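Putative dehydratase (PDB 2POZ) is of unknown function but probably acts as a lyase, perhaps a dehydratase, of the mandelate racemase/muconate lactonizing enzyme family in the enolase superfamily. Local coordinates at residues A95-L100 with G285-T290; R123-A128 with Y153-F158; I227-E232 with P252-E257; R303-V308 with N327-E332. All coordinates share one frame; numbering follows the deposited sequence.

How the contacts relate
Contact 1 closes the longest loop. It ties helix 87-108, in the N-terminal domain, to the start of helix 287-298 in the barrel. Contacts 2 and 3 are nested inside that loop, one after the other. Contact 2 joins strand 123-128 to strand 155-158. Contact 3 joins strand 227-231 to strand 253-255. Contact 4 follows in series after contact 1 has closed and pairs 303-308 with 327-332. Contacts 2, 3 and 4 are all joints of the barrel. Contacts 2 and 4 meet where strands 123-128 and 331-333 lie side by side. Lys157 of contact 2 makes a salt bridge with Glu231 of contact 3.

Contact 1 of 4, residues A95-L100 with G285-T290; sequences AIEQAL and GGLMET
Glu97 on helix 87-108 faces Gly286, their CA atoms 5.5 Å apart, where helix 287-298 begins. This joint links the N-terminal domain to the barrel domain of the enolase superfamily fold. Gly286 holds the N-cap position of the helix. It has no side chain to meet the first-turn N-H groups, and the carboxylate of Glu97 takes two of them. The Glu97 side chain leaves with CG anti to the backbone N (chi1 -170°) and bends at chi2, which brings both oxygens over the helix start. OE1 accepts from Leu287 N at 2.8 Å, and the donor lies above the carboxylate plane. OE2 accepts from Met288 N, also at 2.8 Å, with its syn lone pair. The N-terminal end of the helix would help to stabilise negative charge on Glu97. A water donates to Glu97 OE2 (2.5 Å) and weakly accepts from Glu289 N. Trp101 NE1 is a further weak donor to OE2. Beside the carboxylate, Gln98 CG packs on Leu287 CG at 4.3 Å. Gln98 OE1 accepts from Glu36 N. Trp72 touches Glu97 and gives its NE1 hydrogen to Gly285 O. Inside the helix start, Gly286 O accepts from Thr290 N and also from Thr290 OG1, the latter at 2.7 Å.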
loop_
_atom_site.group_PDB
_atom_site.type_symbol
_atom_site.label_atom_id
_atom_site.label_comp_id
_atom_site.label_asym_id
_atom_site.label_seq_id
_atom_site.Cartn_x
_atom_site.Cartn_y
_atom_site.Cartn_z
ATOM N N ALA A 95 -3.938 -27.622 -26.443
ATOM C CA ALA A 95 -4.195 -28.873 -27.139
ATOM C C ALA A 95 -2.962 -29.297 -27.930
ATOM O O ALA A 95 -2.543 -30.448 -27.879
ATOM C CB ALA A 95 -5.413 -28.717 -28.067
ATOM N N ILE A 96 -2.384 -28.350 -28.651
ATOM C CA ILE A 96 -1.199 -28.603 -29.456
ATOM C C ILE A 96 -0.020 -29.007 -28.578
ATOM O O ILE A 96 0.673 -29.975 -28.877
ATOM C CB ILE A 96 -0.836 -27.344 -30.286
ATOM C CG1 ILE A 96 -1.845 -27.193 -31.427
ATOM C CG2 ILE A 96 0.599 -27.451 -30.826
ATOM C CD1 ILE A 96 -1.797 -25.868 -32.132
ATOM N N GLU A 97 0.185 -28.273 -27.485
ATOM C CA GLU A 97 1.288 -28.538 -26.562
ATOM C C GLU A 97 1.199 -29.953 -25.976
ATOM O O GLU A 97 2.214 -30.632 -25.830
ATOM C CB GLU A 97 1.298 -27.477 -25.442
ATOM C CG GLU A 97 2.547 -27.501 -24.560
ATOM C CD GLU A 97 2.342 -28.278 -23.266
ATOM O OE1 GLU A 97 1.480 -29.176 -23.232
ATOM O OE2 GLU A 97 3.060 -27.999 -22.284
ATOM N N GLN A 98 -0.013 -30.390 -25.630
ATOM C CA GLN A 98 -0.212 -31.736 -25.095
ATOM C C GLN A 98 0.246 -32.771 -26.126
ATOM O O GLN A 98 0.933 -33.733 -25.794
ATOM C CB GLN A 98 -1.692 -31.994 -24.804
ATOM C CG GLN A 98 -2.264 -31.285 -23.588
ATOM C CD GLN A 98 -3.777 -31.248 -23.637
ATOM O OE1 GLN A 98 -4.415 -32.234 -24.006
ATOM N NE2 GLN A 98 -4.361 -30.112 -23.263
ATOM N N ALA A 99 -0.166 -32.582 -27.375
ATOM C CA ALA A 99 0.203 -33.516 -28.440
ATOM C C ALA A 99 1.719 -33.563 -28.633
ATOM O O ALA A 99 2.272 -34.606 -28.992
ATOM C CB ALA A 99 -0.482 -33.118 -29.749
ATOM N N LEU A 100 2.389 -32.438 -28.407
ATOM C CA LEU A 100 3.835 -32.403 -28.563
ATOM C C LEU A 100 4.511 -33.247 -27.490
ATOM O O LEU A 100 5.430 -34.005 -27.794
ATOM C CB LEU A 100 4.334 -30.961 -28.522
ATOM C CG LEU A 100 3.899 -30.171 -29.760
ATOM C CD1 LEU A 100 4.310 -28.706 -29.621
ATOM C CD2 LEU A 100 4.531 -30.793 -31.007
ATOM N N GLY A 285 -2.716 -23.513 -20.791
ATOM C CA GLY A 285 -1.517 -23.361 -21.602
ATOM C C GLY A 285 -0.865 -24.671 -21.995
ATOM O O GLY A 285 0.009 -24.702 -22.859
ATOM N N GLY A 286 -1.297 -25.762 -21.377
ATOM C CA GLY A 286 -0.715 -27.054 -21.694
ATOM C C GLY A 286 -0.185 -27.742 -20.454
ATOM O O GLY A 286 -0.361 -27.246 -19.342
ATOM N N LEU A 287 0.469 -28.883 -20.645
ATOM C CA LEU A 287 1.010 -29.660 -19.538
ATOM C C LEU A 287 2.194 -29.014 -18.827
ATOM O O LEU A 287 2.211 -28.923 -17.608
ATOM C CB LEU A 287 1.422 -31.049 -20.021
ATOM C CG LEU A 287 0.325 -32.092 -20.204
ATOM C CD1 LEU A 287 0.937 -33.355 -20.800
ATOM C CD2 LEU A 287 -0.325 -32.395 -18.856
HETATM N N MSE A 288 3.191 -28.581 -19.579
HETATM C CA MSE A 288 4.354 -27.958 -18.959
HETATM C C MSE A 288 3.980 -26.597 -18.370
HETATM O O MSE A 288 4.403 -26.266 -17.267
HETATM C CB MSE A 288 5.491 -27.811 -19.974
HETATM C CG MSE A 288 6.732 -27.091 -19.431
HETATM SE SE MSE A 288 7.461 -27.868 -17.807
HETATM C CE MSE A 288 8.713 -29.137 -18.611
ATOM N N GLU A 289 3.179 -25.818 -19.091
ATOM C CA GLU A 289 2.760 -24.516 -18.582
ATOM C C GLU A 289 2.019 -24.716 -17.248
ATOM O O GLU A 289 2.222 -23.967 -16.295
ATOM C CB GLU A 289 1.853 -23.819 -19.601
ATOM C CG GLU A 289 1.364 -22.424 -19.196
ATOM C CD GLU A 289 2.498 -21.408 -19.039
ATOM O OE1 GLU A 289 3.583 -21.608 -19.635
ATOM O OE2 GLU A 289 2.292 -20.399 -18.333
ATOM N N THR A 290 1.174 -25.737 -17.171
ATOM C CA THR A 290 0.447 -25.983 -15.935
ATOM C C THR A 290 1.393 -26.476 -14.843
ATOM O O THR A 290 1.223 -26.137 -13.673
ATOM C CB THR A 290 -0.703 -26.981 -16.151
ATOM O OG1 THR A 290 -1.617 -26.434 -17.114
ATOM C CG2 THR A 290 -1.465 -27.216 -14.841
HETATM O O HOH W 1 3.775 -25.606 -22.014
#

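Contact 2 of 4, residues R123-A128 with Y153-F158; sequences RVRAYA and YGALKF
Tyr127 has its CG between the backbone N and the carbonyl carbon (chi1 64°), and Lys157 has its CG anti to the backbone N with a bend at chi3 (87°). These torsions bring the two side chains together across the strands. Lys157 CB lies 3.5 Å from Tyr127 CE1, and the lysine chain crosses the tyrosine obliquely until its end reaches the hydroxyl. There Lys157 NZ donates to Tyr127 OH at 3.1 Å. The same NZ makes salt bridges to Glu231 and Glu332, so it has a tyrosine and two carboxylates as partners. Ala128 CB sits 3.5 Å above the centre of the Tyr153 ring plane, a CH-pi contact. Ala126 O lies at the edge of that ring, and Pro148 of helix 146-150 packs on both Ala128 and Tyr153. The backbones run in the same general direction, 40° apart, and bridge once, at Ala128 and Leu156. Ala128 N donates to Ala155 O (3.0 Å). Lys157 N donates to Ala128 O (2.9 Å) in a nearly straight bond. Two residues before the bridge, a water donates to Ala126 O (2.6 Å) and accepts from Gly154 N. Arg125 NH2 comes near Ala155 CB and makes a salt bridge to Glu201. The arrangement is that of the first two strands of the barrel in the enolase superfamily, where a lysine at the end of the second strand commonly lies in the active site. The position of Lys157 is consistent with that.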
loop_
_atom_site.group_PDB
_atom_site.type_symbol
_atom_site.label_atom_id
_atom_site.label_comp_id
_atom_site.label_asym_id
_atom_site.label_seq_id
_atom_site.Cartn_x
_atom_site.Cartn_y
_atom_site.Cartn_z
ATOM N N ARG A 123 -1.475 -43.291 -7.692
ATOM C CA ARG A 123 -2.912 -43.141 -7.861
ATOM C C ARG A 123 -3.362 -41.845 -7.207
ATOM O O ARG A 123 -2.664 -41.300 -6.353
ATOM C CB ARG A 123 -3.651 -44.332 -7.231
ATOM C CG ARG A 123 -3.521 -44.418 -5.718
ATOM C CD ARG A 123 -4.150 -45.690 -5.167
ATOM N NE ARG A 123 -4.585 -45.522 -3.780
ATOM C CZ ARG A 123 -3.771 -45.385 -2.736
ATOM N NH1 ARG A 123 -2.454 -45.403 -2.902
ATOM N NH2 ARG A 123 -4.279 -45.202 -1.522
ATOM N N VAL A 124 -4.525 -41.349 -7.618
ATOM C CA VAL A 124 -5.055 -40.119 -7.054
ATOM C C VAL A 124 -6.519 -40.265 -6.704
ATOM O O VAL A 124 -7.281 -40.927 -7.405
ATOM C CB VAL A 124 -4.940 -38.936 -8.033
ATOM C CG1 VAL A 124 -3.485 -38.561 -8.239
ATOM C CG2 VAL A 124 -5.603 -39.298 -9.357
ATOM N N ARG A 125 -6.900 -39.641 -5.601
ATOM C CA ARG A 125 -8.274 -39.648 -5.151
ATOM C C ARG A 125 -8.998 -38.562 -5.948
ATOM O O ARG A 125 -8.396 -37.557 -6.336
ATOM C CB ARG A 125 -8.326 -39.324 -3.663
ATOM C CG ARG A 125 -9.718 -39.315 -3.086
ATOM C CD ARG A 125 -9.666 -38.996 -1.610
ATOM N NE ARG A 125 -10.993 -38.694 -1.100
ATOM C CZ ARG A 125 -11.306 -37.560 -0.489
ATOM N NH1 ARG A 125 -10.380 -36.626 -0.314
ATOM N NH2 ARG A 125 -12.541 -37.362 -0.055
ATOM N N ALA A 126 -10.286 -38.755 -6.191
ATOM C CA ALA A 126 -11.043 -37.773 -6.949
ATOM C C ALA A 126 -12.368 -37.452 -6.290
ATOM O O ALA A 126 -12.861 -38.224 -5.482
ATOM C CB ALA A 126 -11.295 -38.295 -8.366
ATOM N N TYR A 127 -12.927 -36.296 -6.625
ATOM C CA TYR A 127 -14.234 -35.927 -6.118
ATOM C C TYR A 127 -15.141 -36.029 -7.337
ATOM O O TYR A 127 -14.666 -35.976 -8.471
ATOM C CB TYR A 127 -14.236 -34.508 -5.523
ATOM C CG TYR A 127 -13.954 -33.368 -6.475
ATOM C CD1 TYR A 127 -14.940 -32.882 -7.334
ATOM C CD2 TYR A 127 -12.708 -32.733 -6.480
ATOM C CE1 TYR A 127 -14.693 -31.786 -8.173
ATOM C CE2 TYR A 127 -12.449 -31.641 -7.314
ATOM C CZ TYR A 127 -13.445 -31.174 -8.156
ATOM O OH TYR A 127 -13.186 -30.108 -8.990
ATOM N N ALA A 128 -16.435 -36.203 -7.117
ATOM C CA ALA A 128 -17.363 -36.317 -8.231
ATOM C C ALA A 128 -18.111 -35.013 -8.530
ATOM O O ALA A 128 -18.505 -34.280 -7.624
ATOM C CB ALA A 128 -18.369 -37.453 -7.955
ATOM N N TYR A 153 -17.214 -42.423 -4.003
ATOM C CA TYR A 153 -16.623 -41.091 -3.869
ATOM C C TYR A 153 -16.731 -40.614 -2.427
ATOM O O TYR A 153 -17.767 -40.794 -1.780
ATOM C CB TYR A 153 -17.331 -40.099 -4.806
ATOM C CG TYR A 153 -17.002 -40.327 -6.259
ATOM C CD1 TYR A 153 -15.820 -39.834 -6.809
ATOM C CD2 TYR A 153 -17.833 -41.103 -7.070
ATOM C CE1 TYR A 153 -15.464 -40.112 -8.120
ATOM C CE2 TYR A 153 -17.487 -41.390 -8.391
ATOM C CZ TYR A 153 -16.300 -40.894 -8.902
ATOM O OH TYR A 153 -15.922 -41.217 -10.180
ATOM N N GLY A 154 -15.658 -40.011 -1.922
ATOM C CA GLY A 154 -15.666 -39.502 -0.561
ATOM C C GLY A 154 -15.776 -37.990 -0.578
ATOM O O GLY A 154 -15.691 -37.329 0.456
ATOM N N ALA A 155 -15.972 -37.438 -1.771
ATOM C CA ALA A 155 -16.081 -35.999 -1.934
ATOM C C ALA A 155 -16.943 -35.663 -3.147
ATOM O O ALA A 155 -16.863 -36.317 -4.191
ATOM C CB ALA A 155 -14.688 -35.393 -2.081
ATOM N N LEU A 156 -17.765 -34.634 -3.000
ATOM C CA LEU A 156 -18.671 -34.215 -4.061
ATOM C C LEU A 156 -18.654 -32.705 -4.267
ATOM O O LEU A 156 -18.623 -31.941 -3.299
ATOM C CB LEU A 156 -20.109 -34.626 -3.708
ATOM C CG LEU A 156 -20.420 -36.076 -3.337
ATOM C CD1 LEU A 156 -21.834 -36.142 -2.764
ATOM C CD2 LEU A 156 -20.286 -36.981 -4.555
ATOM N N LYS A 157 -18.671 -32.277 -5.525
ATOM C CA LYS A 157 -18.729 -30.850 -5.830
ATOM C C LYS A 157 -20.036 -30.580 -6.559
ATOM O O LYS A 157 -20.478 -31.396 -7.371
ATOM C CB LYS A 157 -17.565 -30.396 -6.726
ATOM C CG LYS A 157 -17.556 -28.867 -6.899
ATOM C CD LYS A 157 -16.303 -28.332 -7.595
ATOM C CE LYS A 157 -16.443 -28.325 -9.106
ATOM N NZ LYS A 157 -15.173 -27.850 -9.751
ATOM N N PHE A 158 -20.658 -29.439 -6.273
ATOM C CA PHE A 158 -21.908 -29.096 -6.940
ATOM C C PHE A 158 -22.167 -27.595 -6.974
ATOM O O PHE A 158 -21.650 -26.839 -6.154
ATOM C CB PHE A 158 -23.087 -29.831 -6.277
ATOM C CG PHE A 158 -23.276 -29.503 -4.822
ATOM C CD1 PHE A 158 -24.349 -28.723 -4.407
ATOM C CD2 PHE A 158 -22.387 -29.987 -3.862
ATOM C CE1 PHE A 158 -24.539 -28.424 -3.053
ATOM C CE2 PHE A 158 -22.568 -29.693 -2.509
ATOM C CZ PHE A 158 -23.649 -28.910 -2.104
HETATM O O HOH W 2 -13.279 -39.672 -3.345
#

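Contact 3 of 4, residues I227-E232 with P252-E257; sequences ICFVEE and PIAVGE
Val230 and Ile253 face each other in parallel strands, their CA atoms 5.1 Å apart, and Glu231 pairs with Ala254 next to them. The strands cross at -33° and belong to a beta-alpha-beta crossover through helix 239-248. Three backbone bonds join them: Val230 N to Pro252 O (3.0 Å), Ala254 N to Val230 O, and Glu232 N to Ala254 O (2.9 Å). Val230 and Ile253 point the same way from the sheet, their CG1 atoms 3.9 Å apart, and Ile253 packs on helix 239-248. Glu231 and Ala254 point to the other face. Phe229 presents one ring face to Ala254 CB, which lies 3.7 Å above the ring plane and off its centre. Beyond the strand ends the contact turns polar. A water donates to Glu231 OE2 and accepts from Glu257 N. A second water joins Glu232 OE2 to Gly256 N in the same way. Glu232 OE1 makes a salt bridge to Arg258. Glu231 OE2 stands 3.2 Å from Glu257 OE1, with the two carboxylate planes 58° apart and no hydrogen bond between them. Their other oxygens have other partners: Lys157 for Glu231 OE1, and Tyr41 OH for Glu257 OE2. Two acceptors this close, at the end of one barrel strand and just past the next, would repel unless offset by a cation, consistent with the enolase superfamily magnesium site; no metal is described here.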
loop_
_atom_site.group_PDB
_atom_site.type_symbol
_atom_site.label_atom_id
_atom_site.label_comp_id
_atom_site.label_asym_id
_atom_site.label_seq_id
_atom_site.Cartn_x
_atom_site.Cartn_y
_atom_site.Cartn_z
ATOM N N ILE A 227 -18.099 -27.004 4.766
ATOM C CA ILE A 227 -17.724 -26.966 3.359
ATOM C C ILE A 227 -16.206 -27.011 3.173
ATOM O O ILE A 227 -15.476 -26.232 3.780
ATOM C CB ILE A 227 -18.285 -25.677 2.698
ATOM C CG1 ILE A 227 -19.795 -25.565 2.961
ATOM C CG2 ILE A 227 -17.981 -25.665 1.213
ATOM C CD1 ILE A 227 -20.612 -26.753 2.483
ATOM N N CYS A 228 -15.737 -27.927 2.332
ATOM C CA CYS A 228 -14.306 -28.058 2.066
ATOM C C CYS A 228 -13.806 -26.736 1.454
ATOM O O CYS A 228 -12.862 -26.117 1.953
ATOM C CB CYS A 228 -14.067 -29.231 1.113
ATOM S SG CYS A 228 -12.332 -29.642 0.835
ATOM N N PHE A 229 -14.435 -26.315 0.364
ATOM C CA PHE A 229 -14.089 -25.041 -0.255
ATOM C C PHE A 229 -15.195 -24.525 -1.175
ATOM O O PHE A 229 -16.084 -25.278 -1.588
ATOM C CB PHE A 229 -12.739 -25.128 -1.007
ATOM C CG PHE A 229 -12.746 -26.011 -2.233
ATOM C CD1 PHE A 229 -13.436 -25.634 -3.386
ATOM C CD2 PHE A 229 -11.988 -27.181 -2.263
ATOM C CE1 PHE A 229 -13.364 -26.402 -4.548
ATOM C CE2 PHE A 229 -11.908 -27.959 -3.426
ATOM C CZ PHE A 229 -12.597 -27.567 -4.571
ATOM N N VAL A 230 -15.155 -23.225 -1.449
ATOM C CA VAL A 230 -16.108 -22.590 -2.342
ATOM C C VAL A 230 -15.290 -22.165 -3.566
ATOM O O VAL A 230 -14.237 -21.538 -3.430
ATOM C CB VAL A 230 -16.790 -21.353 -1.681
ATOM C CG1 VAL A 230 -15.773 -20.249 -1.425
ATOM C CG2 VAL A 230 -17.900 -20.839 -2.575
ATOM N N GLU A 231 -15.772 -22.524 -4.749
ATOM C CA GLU A 231 -15.091 -22.212 -6.002
ATOM C C GLU A 231 -15.660 -20.978 -6.700
ATOM O O GLU A 231 -16.885 -20.794 -6.771
ATOM C CB GLU A 231 -15.174 -23.418 -6.940
ATOM C CG GLU A 231 -14.431 -23.250 -8.255
ATOM C CD GLU A 231 -14.569 -24.473 -9.147
ATOM O OE1 GLU A 231 -14.666 -25.591 -8.598
ATOM O OE2 GLU A 231 -14.570 -24.316 -10.390
ATOM N N GLU A 232 -14.761 -20.144 -7.222
ATOM C CA GLU A 232 -15.133 -18.916 -7.918
ATOM C C GLU A 232 -16.289 -18.180 -7.241
ATOM O O GLU A 232 -17.367 -18.057 -7.815
ATOM C CB GLU A 232 -15.518 -19.220 -9.372
ATOM C CG GLU A 232 -14.379 -19.720 -10.249
ATOM C CD GLU A 232 -14.801 -19.865 -11.703
ATOM O OE1 GLU A 232 -15.842 -20.510 -11.957
ATOM O OE2 GLU A 232 -14.095 -19.336 -12.590
ATOM N N PRO A 252 -12.546 -21.776 2.698
ATOM C CA PRO A 252 -11.357 -21.672 1.846
ATOM C C PRO A 252 -11.867 -21.432 0.422
ATOM O O PRO A 252 -12.942 -21.917 0.049
ATOM C CB PRO A 252 -10.711 -23.051 1.986
ATOM C CG PRO A 252 -11.118 -23.477 3.354
ATOM C CD PRO A 252 -12.565 -23.066 3.407
ATOM N N ILE A 253 -11.105 -20.694 -0.373
ATOM C CA ILE A 253 -11.516 -20.399 -1.734
ATOM C C ILE A 253 -10.615 -21.072 -2.752
ATOM O O ILE A 253 -9.417 -21.235 -2.523
ATOM C CB ILE A 253 -11.490 -18.882 -1.996
ATOM C CG1 ILE A 253 -12.473 -18.172 -1.054
ATOM C CG2 ILE A 253 -11.841 -18.596 -3.449
ATOM C CD1 ILE A 253 -12.416 -16.639 -1.144
ATOM N N ALA A 254 -11.209 -21.461 -3.875
ATOM C CA ALA A 254 -10.488 -22.080 -4.976
ATOM C C ALA A 254 -10.937 -21.401 -6.275
ATOM O O ALA A 254 -12.129 -21.137 -6.463
ATOM C CB ALA A 254 -10.789 -23.582 -5.034
ATOM N N VAL A 255 -9.982 -21.089 -7.147
ATOM C CA VAL A 255 -10.282 -20.471 -8.443
ATOM C C VAL A 255 -9.284 -21.030 -9.445
ATOM O O VAL A 255 -8.355 -21.737 -9.063
ATOM C CB VAL A 255 -10.124 -18.913 -8.433
ATOM C CG1 VAL A 255 -11.061 -18.289 -7.417
ATOM C CG2 VAL A 255 -8.672 -18.526 -8.130
ATOM N N GLY A 256 -9.470 -20.719 -10.723
ATOM C CA GLY A 256 -8.522 -21.195 -11.714
ATOM C C GLY A 256 -9.091 -21.746 -13.002
ATOM O O GLY A 256 -8.395 -21.770 -14.020
ATOM N N GLU A 257 -10.346 -22.193 -12.974
ATOM C CA GLU A 257 -10.963 -22.753 -14.171
ATOM C C GLU A 257 -10.970 -21.731 -15.298
ATOM O O GLU A 257 -10.917 -22.091 -16.470
ATOM C CB GLU A 257 -12.402 -23.213 -13.883
ATOM C CG GLU A 257 -13.110 -23.825 -15.099
ATOM C CD GLU A 257 -14.471 -24.447 -14.760
ATOM O OE1 GLU A 257 -14.862 -24.445 -13.570
ATOM O OE2 GLU A 257 -15.146 -24.943 -15.690
HETATM O O HOH W 3 -12.199 -22.629 -10.822
HETATM O O HOH W 4 -11.489 -19.185 -12.264
#

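Contact 4 of 4, residues R303-V308 with N327-E332; sequences RVAPHV and NFMIHE
Met329, built as selenomethionine, lays its SE atom over one face of the Arg303 guanidinium, 3.5 Å above the plane and off its centre. The segments carry the last two strands of the enolase superfamily barrel, joined through helix 312-324. Met329 CE touches Arg303 NH1 at 3.6 Å. Arg303 NH2 also makes salt bridges to Asp213 and Glu214 of a neighbouring subunit. On the Phe328 ring, Ile330 N lies over one face. Pro306 CD comes to 4.0 Å from Phe328 CE1, the two side chains crossing at about a right angle. The only beta bridge between the segments is Val304 with Phe328. Val304 N donates to Asn327 O (2.8 Å), and Met329 N donates to Val304 O (2.7 Å). Asn327 has CG between the backbone N and the carbonyl carbon (chi1 58°), and its ND2 lies beside Val304 CG2. That amide nitrogen donates to Cys294 O and Met302 O. Past the bridge, waters replace direct backbone bonds. One water donates to both Pro306 O and Ile330 O. Another donates to Pro306 O and accepts from Glu332 N at 2.9 Å.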
loop_
_atom_site.group_PDB
_atom_site.type_symbol
_atom_site.label_atom_id
_atom_site.label_comp_id
_atom_site.label_asym_id
_atom_site.label_seq_id
_atom_site.Cartn_x
_atom_site.Cartn_y
_atom_site.Cartn_z
ATOM N N ARG A 303 -2.261 -25.337 -2.854
ATOM C CA ARG A 303 -2.320 -26.697 -3.384
ATOM C C ARG A 303 -3.118 -26.672 -4.687
ATOM O O ARG A 303 -3.718 -25.651 -5.036
ATOM C CB ARG A 303 -2.932 -27.660 -2.365
ATOM C CG ARG A 303 -4.167 -27.141 -1.688
ATOM C CD ARG A 303 -4.662 -28.134 -0.644
ATOM N NE ARG A 303 -5.759 -27.559 0.123
ATOM C CZ ARG A 303 -6.644 -28.266 0.816
ATOM N NH1 ARG A 303 -6.571 -29.588 0.848
ATOM N NH2 ARG A 303 -7.609 -27.644 1.472
ATOM N N VAL A 304 -3.134 -27.788 -5.407
ATOM C CA VAL A 304 -3.789 -27.823 -6.709
ATOM C C VAL A 304 -4.845 -28.908 -6.930
ATOM O O VAL A 304 -4.613 -30.084 -6.662
ATOM C CB VAL A 304 -2.709 -27.952 -7.821
ATOM C CG1 VAL A 304 -3.328 -27.787 -9.194
ATOM C CG2 VAL A 304 -1.611 -26.905 -7.598
ATOM N N ALA A 305 -6.006 -28.486 -7.420
ATOM C CA ALA A 305 -7.110 -29.387 -7.750
ATOM C C ALA A 305 -7.418 -29.095 -9.224
ATOM O O ALA A 305 -8.329 -28.323 -9.537
ATOM C CB ALA A 305 -8.313 -29.081 -6.891
ATOM N N PRO A 306 -6.662 -29.722 -10.144
ATOM C CA PRO A 306 -6.839 -29.519 -11.584
ATOM C C PRO A 306 -8.267 -29.694 -12.054
ATOM O O PRO A 306 -8.940 -30.653 -11.690
ATOM C CB PRO A 306 -5.909 -30.556 -12.206
ATOM C CG PRO A 306 -4.865 -30.773 -11.141
ATOM C CD PRO A 306 -5.708 -30.815 -9.894
ATOM N N HIS A 307 -8.734 -28.747 -12.857
ATOM C CA HIS A 307 -10.076 -28.853 -13.389
ATOM C C HIS A 307 -9.987 -29.659 -14.675
ATOM O O HIS A 307 -9.089 -29.447 -15.500
ATOM C CB HIS A 307 -10.660 -27.474 -13.691
ATOM C CG HIS A 307 -11.976 -27.531 -14.396
ATOM N ND1 HIS A 307 -12.103 -27.320 -15.752
ATOM C CD2 HIS A 307 -13.216 -27.832 -13.944
ATOM C CE1 HIS A 307 -13.365 -27.486 -16.104
ATOM N NE2 HIS A 307 -14.061 -27.797 -15.027
ATOM N N VAL A 308 -10.910 -30.594 -14.842
ATOM C CA VAL A 308 -10.930 -31.413 -16.044
ATOM C C VAL A 308 -12.349 -31.830 -16.391
ATOM O O VAL A 308 -13.048 -32.426 -15.572
ATOM C CB VAL A 308 -10.075 -32.688 -15.882
ATOM C CG1 VAL A 308 -8.621 -32.317 -15.737
ATOM C CG2 VAL A 308 -10.513 -33.455 -14.665
ATOM N N ASN A 327 2.469 -30.422 -5.076
ATOM C CA ASN A 327 1.357 -29.817 -4.343
ATOM C C ASN A 327 -0.026 -30.204 -4.882
ATOM O O ASN A 327 -0.921 -29.374 -5.002
ATOM C CB ASN A 327 1.511 -28.280 -4.307
ATOM C CG ASN A 327 1.582 -27.649 -5.700
ATOM O OD1 ASN A 327 1.970 -28.293 -6.678
ATOM N ND2 ASN A 327 1.232 -26.369 -5.784
ATOM N N PHE A 328 -0.190 -31.483 -5.199
ATOM C CA PHE A 328 -1.461 -31.988 -5.707
ATOM C C PHE A 328 -2.440 -32.180 -4.559
ATOM O O PHE A 328 -2.065 -32.664 -3.497
ATOM C CB PHE A 328 -1.262 -33.331 -6.414
ATOM C CG PHE A 328 -2.551 -34.033 -6.751
ATOM C CD1 PHE A 328 -3.343 -33.600 -7.818
ATOM C CD2 PHE A 328 -2.988 -35.110 -5.987
ATOM C CE1 PHE A 328 -4.548 -34.228 -8.110
ATOM C CE2 PHE A 328 -4.195 -35.746 -6.269
ATOM C CZ PHE A 328 -4.978 -35.306 -7.333
HETATM N N MSE A 329 -3.698 -31.807 -4.776
HETATM C CA MSE A 329 -4.716 -31.975 -3.754
HETATM C C MSE A 329 -5.693 -33.118 -4.065
HETATM O O MSE A 329 -5.757 -34.110 -3.343
HETATM C CB MSE A 329 -5.520 -30.686 -3.578
HETATM C CG MSE A 329 -6.635 -30.805 -2.549
HETATM SE SE MSE A 329 -7.824 -29.271 -2.546
HETATM C CE MSE A 329 -9.263 -30.006 -1.453
ATOM N N ILE A 330 -6.450 -32.973 -5.145
ATOM C CA ILE A 330 -7.454 -33.969 -5.501
ATOM C C ILE A 330 -7.804 -33.848 -6.993
ATOM O O ILE A 330 -7.617 -32.793 -7.594
ATOM C CB ILE A 330 -8.712 -33.743 -4.617
ATOM C CG1 ILE A 330 -9.691 -34.909 -4.730
ATOM C CG2 ILE A 330 -9.378 -32.435 -5.004
ATOM C CD1 ILE A 330 -10.815 -34.834 -3.694
ATOM N N HIS A 331 -8.306 -34.936 -7.574
ATOM C CA HIS A 331 -8.674 -34.997 -8.993
ATOM C C HIS A 331 -10.193 -34.783 -9.166
ATOM O O HIS A 331 -10.968 -35.086 -8.260
ATOM C CB HIS A 331 -8.272 -36.377 -9.535
ATOM C CG HIS A 331 -8.617 -36.607 -10.975
ATOM N ND1 HIS A 331 -7.750 -36.316 -12.006
ATOM C CD2 HIS A 331 -9.714 -37.153 -11.553
ATOM C CE1 HIS A 331 -8.296 -36.676 -13.155
ATOM N NE2 HIS A 331 -9.489 -37.188 -12.907
ATOM N N GLU A 332 -10.609 -34.271 -10.326
ATOM C CA GLU A 332 -12.032 -34.040 -10.611
ATOM C C GLU A 332 -12.567 -34.984 -11.696
ATOM O O GLU A 332 -11.962 -35.125 -12.756
ATOM C CB GLU A 332 -12.265 -32.591 -11.060
ATOM C CG GLU A 332 -13.710 -32.309 -11.493
ATOM C CD GLU A 332 -13.934 -30.867 -11.920
ATOM O OE1 GLU A 332 -13.045 -30.310 -12.604
ATOM O OE2 GLU A 332 -15.000 -30.299 -11.588
HETATM O O HOH W 5 -9.448 -31.347 -9.015
HETATM O O HOH W 6 -8.309 -33.396 -11.899
HETATM O O HOH W 7 -13.335 -35.082 -15.464
#